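Local coordinates for protein flavodoxin (Lactobacillus reuteri, PDB 5VEG) that binds flavin mononucleotide and probably serves as a low-potential electron donor to redox enzymes, in association with a bacterial microcompartment for 1,2-propanediol utilization, at residues M30-V35 against M76-L81; G111-V116 against E170-T175. All blocks are in the same frame, centred on the assembly; numbering follows the deposited sequence.

Interaction 1. Residues M30-V35 against M76-L81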
loop_
_atom_site.group_PDB
_atom_site.type_symbol
_atom_site.label_atom_id
_atom_site.label_comp_id
_atom_site.label_asym_id
_atom_site.label_seq_id
_atom_site.Cartn_x
_atom_site.Cartn_y
_atom_site.Cartn_z
ATOM N N MET A 30 -2.692 -20.867 -2.837
ATOM C CA MET A 30 -3.532 -20.473 -1.710
ATOM C C MET A 30 -3.774 -18.950 -1.647
ATOM O O MET A 30 -4.897 -18.497 -1.845
ATOM C CB MET A 30 -2.911 -20.965 -0.399
ATOM C CG MET A 30 -3.921 -21.239 0.702
ATOM S SD MET A 30 -3.146 -21.748 2.251
ATOM C CE MET A 30 -4.410 -22.828 2.930
ATOM N N LEU A 31 -2.743 -18.155 -1.370
ATOM C CA LEU A 31 -2.937 -16.740 -1.071
ATOM C C LEU A 31 -2.711 -15.866 -2.299
ATOM O O LEU A 31 -1.777 -16.087 -3.075
ATOM C CB LEU A 31 -2.007 -16.283 0.055
ATOM C CG LEU A 31 -2.398 -16.713 1.463
ATOM C CD1 LEU A 31 -1.412 -16.165 2.498
ATOM C CD2 LEU A 31 -3.810 -16.272 1.777
ATOM N N THR A 32 -3.577 -14.866 -2.460
ATOM C CA THR A 32 -3.447 -13.853 -3.491
ATOM C C THR A 32 -3.269 -12.477 -2.851
ATOM O O THR A 32 -3.687 -12.240 -1.710
ATOM C CB THR A 32 -4.676 -13.826 -4.409
ATOM O OG1 THR A 32 -5.832 -13.516 -3.627
ATOM C CG2 THR A 32 -4.878 -15.187 -5.081
ATOM N N ALA A 33 -2.651 -11.571 -3.605
ATOM C CA ALA A 33 -2.444 -10.198 -3.180
ATOM C C ALA A 33 -2.536 -9.290 -4.393
ATOM O O ALA A 33 -2.175 -9.673 -5.508
ATOM C CB ALA A 33 -1.089 -9.999 -2.490
ATOM N N HIS A 34 -3.037 -8.086 -4.165
ATOM C CA HIS A 34 -3.023 -7.032 -5.167
ATOM C C HIS A 34 -2.308 -5.826 -4.569
ATOM O O HIS A 34 -2.713 -5.326 -3.516
ATOM C CB HIS A 34 -4.446 -6.686 -5.610
ATOM C CG HIS A 34 -4.513 -6.018 -6.948
ATOM N ND1 HIS A 34 -5.515 -6.269 -7.864
ATOM C CD2 HIS A 34 -3.704 -5.095 -7.519
ATOM C CE1 HIS A 34 -5.320 -5.528 -8.940
ATOM N NE2 HIS A 34 -4.226 -4.809 -8.758
ATOM N N VAL A 35 -1.230 -5.387 -5.222
ATOM C CA VAL A 35 -0.478 -4.194 -4.822
ATOM C C VAL A 35 -0.740 -3.108 -5.848
ATOM O O VAL A 35 -0.418 -3.272 -7.032
ATOM C CB VAL A 35 1.031 -4.474 -4.701
ATOM C CG1 VAL A 35 1.783 -3.196 -4.378
ATOM C CG2 VAL A 35 1.299 -5.529 -3.639
ATOM N N MET A 76 -10.213 -5.630 -4.838
ATOM C CA MET A 76 -10.670 -6.283 -3.617
ATOM C C MET A 76 -10.772 -7.793 -3.741
ATOM O O MET A 76 -11.064 -8.452 -2.735
ATOM C CB MET A 76 -12.030 -5.722 -3.195
ATOM C CG MET A 76 -13.152 -6.026 -4.201
ATOM S SD MET A 76 -14.756 -5.636 -3.496
ATOM C CE MET A 76 -14.879 -6.889 -2.211
ATOM N N LYS A 77 -10.553 -8.357 -4.936
ATOM C CA LYS A 77 -10.679 -9.800 -5.098
ATOM C C LYS A 77 -9.500 -10.559 -4.507
ATOM O O LYS A 77 -9.611 -11.773 -4.318
ATOM C CB LYS A 77 -10.849 -10.160 -6.585
ATOM C CG LYS A 77 -12.025 -9.458 -7.269
ATOM C CD LYS A 77 -12.515 -10.217 -8.494
ATOM C CE LYS A 77 -13.700 -9.516 -9.161
ATOM N NZ LYS A 77 -13.285 -8.541 -10.206
ATOM N N ALA A 78 -8.391 -9.887 -4.188
ATOM C CA ALA A 78 -7.271 -10.562 -3.537
ATOM C C ALA A 78 -7.523 -10.738 -2.039
ATOM O O ALA A 78 -8.365 -10.067 -1.435
ATOM C CB ALA A 78 -5.964 -9.782 -3.752
ATOM N N ASP A 79 -6.779 -11.668 -1.436
ATOM C CA ASP A 79 -6.846 -11.846 0.011
ATOM C C ASP A 79 -6.081 -10.749 0.754
ATOM O O ASP A 79 -6.473 -10.373 1.859
ATOM C CB ASP A 79 -6.266 -13.196 0.425
ATOM C CG ASP A 79 -6.852 -14.362 -0.357
ATOM O OD1 ASP A 79 -8.090 -14.487 -0.407
ATOM O OD2 ASP A 79 -6.056 -15.142 -0.925
ATOM N N ILE A 80 -4.987 -10.256 0.172
ATOM C CA ILE A 80 -4.113 -9.250 0.779
ATOM C C ILE A 80 -4.132 -8.019 -0.118
ATOM O O ILE A 80 -3.934 -8.134 -1.334
ATOM C CB ILE A 80 -2.679 -9.786 0.955
ATOM C CG1 ILE A 80 -2.661 -10.937 1.969
ATOM C CG2 ILE A 80 -1.688 -8.652 1.373
ATOM C CD1 ILE A 80 -1.324 -11.701 2.036
ATOM N N LEU A 81 -4.395 -6.849 0.471
ATOM C CA LEU A 81 -4.521 -5.594 -0.267
ATOM C C LEU A 81 -3.471 -4.592 0.211
ATOM O O LEU A 81 -3.354 -4.346 1.410
ATOM C CB LEU A 81 -5.918 -5.002 -0.088
ATOM C CG LEU A 81 -7.032 -6.034 -0.264
ATOM C CD1 LEU A 81 -8.354 -5.474 0.218
ATOM C CD2 LEU A 81 -7.092 -6.453 -1.721
#
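Ala78 meets strand 31-38 with its methyl group, CB lying 3.4 Å from the backbone N of His34 and also touching CB of that residue. Beyond CB the His34 ring turns from residues 76-81, CG being anti to the backbone N (chi1 -158°), and NE2 is hydrogen-bonded to Ser65 OG. Asp79 carries most of the polar contact. Its carboxylate reaches Thr32, where OD2 accepts the backbone N-H at 2.9 Å, an almost straight bond (163° at the hydrogen) that arrives on the anti side and 28° out of the carboxylate plane. A weak bond from Thr32 OG1 reaches the same oxygen. In return the backbone N of Asp79 donates to Thr32 OG1 at 3.0 Å, and more weakly to Thr32 O. CD2 of Leu31 lies against OD2, the two side chains crossing at about a right angle. An alanine in place of Asp79 would probably leave the N-H of Thr32 without its carboxylate acceptor and cost the threonine hydroxyl its weak bond, though the backbone N would still hold it. At Ile80 regular pairing begins: its N donates to Thr32 O (3.0 Å), and its O accepts from His34 N at the same length, nearly along the C=O axis. CB of Ile80 packs on CB of Ala33 at 3.8 Å, on the face where Ile80 meets helix 159-176 and Ala33 meets Leu55 of helix 43-56. Leu81 continues the register opposite His34, as expected of adjacent parallel strands in the central sheet of the flavodoxin-like alpha/beta fold.

Interaction 2. Residues G111-V116 against E170-T175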
loop_
_atom_site.group_PDB
_atom_site.type_symbol
_atom_site.label_atom_id
_atom_site.label_comp_id
_atom_site.label_asym_id
_atom_site.label_seq_id
_atom_site.Cartn_x
_atom_site.Cartn_y
_atom_site.Cartn_z
ATOM N N GLY A 111 -12.755 -9.299 6.305
ATOM C CA GLY A 111 -12.005 -10.479 5.929
ATOM C C GLY A 111 -10.782 -10.221 5.070
ATOM O O GLY A 111 -10.002 -11.151 4.832
ATOM N N LYS A 112 -10.590 -9.002 4.577
ATOM C CA LYS A 112 -9.397 -8.694 3.800
ATOM C C LYS A 112 -8.290 -8.214 4.734
ATOM O O LYS A 112 -8.559 -7.555 5.736
ATOM C CB LYS A 112 -9.692 -7.641 2.731
ATOM C CG LYS A 112 -10.870 -8.010 1.802
ATOM C CD LYS A 112 -10.613 -9.325 1.058
ATOM C CE LYS A 112 -11.775 -9.668 0.115
ATOM N NZ LYS A 112 -11.357 -10.508 -1.040
ATOM N N VAL A 113 -7.047 -8.574 4.400
ATOM C CA VAL A 113 -5.854 -8.163 5.128
ATOM C C VAL A 113 -5.164 -7.066 4.324
ATOM O O VAL A 113 -5.010 -7.186 3.105
ATOM C CB VAL A 113 -4.914 -9.358 5.355
ATOM C CG1 VAL A 113 -3.517 -8.898 5.864
ATOM C CG2 VAL A 113 -5.562 -10.361 6.306
ATOM N N TYR A 114 -4.779 -5.981 4.984
ATOM C CA TYR A 114 -4.262 -4.843 4.248
ATOM C C TYR A 114 -2.978 -4.331 4.871
ATOM O O TYR A 114 -2.660 -4.603 6.033
ATOM C CB TYR A 114 -5.285 -3.690 4.151
ATOM C CG TYR A 114 -5.371 -2.841 5.394
ATOM C CD1 TYR A 114 -4.535 -1.734 5.569
ATOM C CD2 TYR A 114 -6.281 -3.144 6.402
ATOM C CE1 TYR A 114 -4.606 -0.968 6.701
ATOM C CE2 TYR A 114 -6.364 -2.367 7.542
ATOM C CZ TYR A 114 -5.514 -1.286 7.683
ATOM O OH TYR A 114 -5.572 -0.503 8.814
ATOM N N GLY A 115 -2.238 -3.588 4.061
ATOM C CA GLY A 115 -1.065 -2.871 4.535
ATOM C C GLY A 115 -0.870 -1.668 3.647
ATOM O O GLY A 115 -1.255 -1.676 2.475
ATOM N N VAL A 116 -0.306 -0.608 4.209
ATOM C CA VAL A 116 -0.073 0.608 3.439
ATOM C C VAL A 116 1.383 1.020 3.611
ATOM O O VAL A 116 1.954 0.898 4.703
ATOM C CB VAL A 116 -1.040 1.748 3.848
ATOM C CG1 VAL A 116 -0.769 2.975 3.007
ATOM C CG2 VAL A 116 -2.503 1.341 3.633
ATOM N N GLU A 170 5.867 -10.194 5.425
ATOM C CA GLU A 170 5.710 -11.339 6.315
ATOM C C GLU A 170 4.497 -11.167 7.219
ATOM O O GLU A 170 3.749 -12.124 7.458
ATOM C CB GLU A 170 6.975 -11.528 7.159
ATOM C CG GLU A 170 8.234 -11.862 6.368
ATOM C CD GLU A 170 9.489 -11.796 7.228
ATOM O OE1 GLU A 170 10.575 -11.472 6.695
ATOM O OE2 GLU A 170 9.376 -12.061 8.445
ATOM N N GLY A 171 4.290 -9.951 7.733
ATOM C CA GLY A 171 3.135 -9.689 8.574
ATOM C C GLY A 171 1.818 -9.907 7.850
ATOM O O GLY A 171 0.881 -10.486 8.408
ATOM N N LEU A 172 1.725 -9.438 6.604
ATOM C CA LEU A 172 0.496 -9.604 5.837
ATOM C C LEU A 172 0.184 -11.082 5.636
ATOM O O LEU A 172 -0.951 -11.522 5.844
ATOM C CB LEU A 172 0.612 -8.899 4.483
ATOM C CG LEU A 172 0.972 -7.404 4.438
ATOM C CD1 LEU A 172 1.271 -6.978 3.006
ATOM C CD2 LEU A 172 -0.142 -6.559 5.041
ATOM N N VAL A 173 1.194 -11.861 5.242
ATOM C CA VAL A 173 0.995 -13.285 4.976
ATOM C C VAL A 173 0.556 -14.005 6.244
ATOM O O VAL A 173 -0.448 -14.725 6.253
ATOM C CB VAL A 173 2.275 -13.906 4.389
ATOM C CG1 VAL A 173 2.092 -15.415 4.175
ATOM C CG2 VAL A 173 2.627 -13.242 3.085
ATOM N N LYS A 174 1.291 -13.816 7.341
ATOM C CA LYS A 174 0.898 -14.494 8.573
ATOM C C LYS A 174 -0.507 -14.085 9.003
ATOM O O LYS A 174 -1.323 -14.939 9.383
ATOM C CB LYS A 174 1.920 -14.229 9.677
ATOM C CG LYS A 174 3.223 -15.053 9.540
ATOM C CD LYS A 174 3.077 -16.283 8.606
ATOM C CE LYS A 174 2.560 -17.543 9.314
ATOM N NZ LYS A 174 1.949 -18.506 8.342
ATOM N N THR A 175 -0.832 -12.790 8.892
ATOM C CA THR A 175 -2.172 -12.331 9.247
ATOM C C THR A 175 -3.226 -12.964 8.348
ATOM O O THR A 175 -4.279 -13.401 8.828
ATOM C CB THR A 175 -2.236 -10.798 9.166
ATOM O OG1 THR A 175 -1.276 -10.235 10.061
ATOM C CG2 THR A 175 -3.603 -10.275 9.555
#
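Val113 faces Leu172 and Thr175 where the C-terminal helix 159-176 covers the parallel sheet of the flavodoxin fold. The short strand and helix segments run nearly antiparallel, 168° between their directions, with their axes 8.4 Å apart. From CB, which points toward the helix, the valine forks into two methyls. CG1, anti to the backbone N (chi1 168°), lies 3.7 Å from the carbonyl O of Leu172 and also touches Thr175 CG2; Val113 CG2 meets the same threonine methyl at 3.8 Å. Thr175 thus offers carbon to the valine, while its OG1 bonds to Gly171 O in the helix at 2.7 Å and also to Gly147 O, so one hydroxyl proton probably serves two carbonyls. Gly171 O also accepts Thr175 N, the two donors coming from opposite faces of its plane. Leu172 extends the contact toward Gly115: its CD2 also meets Val113 CG1 and passes over the backbone of Tyr114 and Gly115. CB of the tyrosine points away from the helix; its ring stacks with Phe139 and OH bonds to Asp136 OD1. At Gly115 a beta carbon would collide with Leu172 CD2. That methyl of Leu172 comes to 3.3 Å from Tyr114 O.

How the interactions relate
The two contacts meet in one sheet, where strands 80-85 and 113-120 are neighbours, and their centres are about 9 Å apart. Interaction 1 joins strand 80-85 to strand 31-38, while interaction 2 covers the next strand, 113-120, with the last helix. Leu81 N lies 2.7 Å from Val113 O, a probable hydrogen bond between the strands, and Lys112 NZ, 2.7 Å from Met76 O, ties the loop before strand 80-85 to the start of strand 113-120. Leu172 of interaction 2 also touches Ile80 of interaction 1, which brings both under one helix. The strand segments are N-terminal parts of their strands, whereas flavodoxins bind FMN at the C-terminal ends, so both contacts probably lie away from the cofactor.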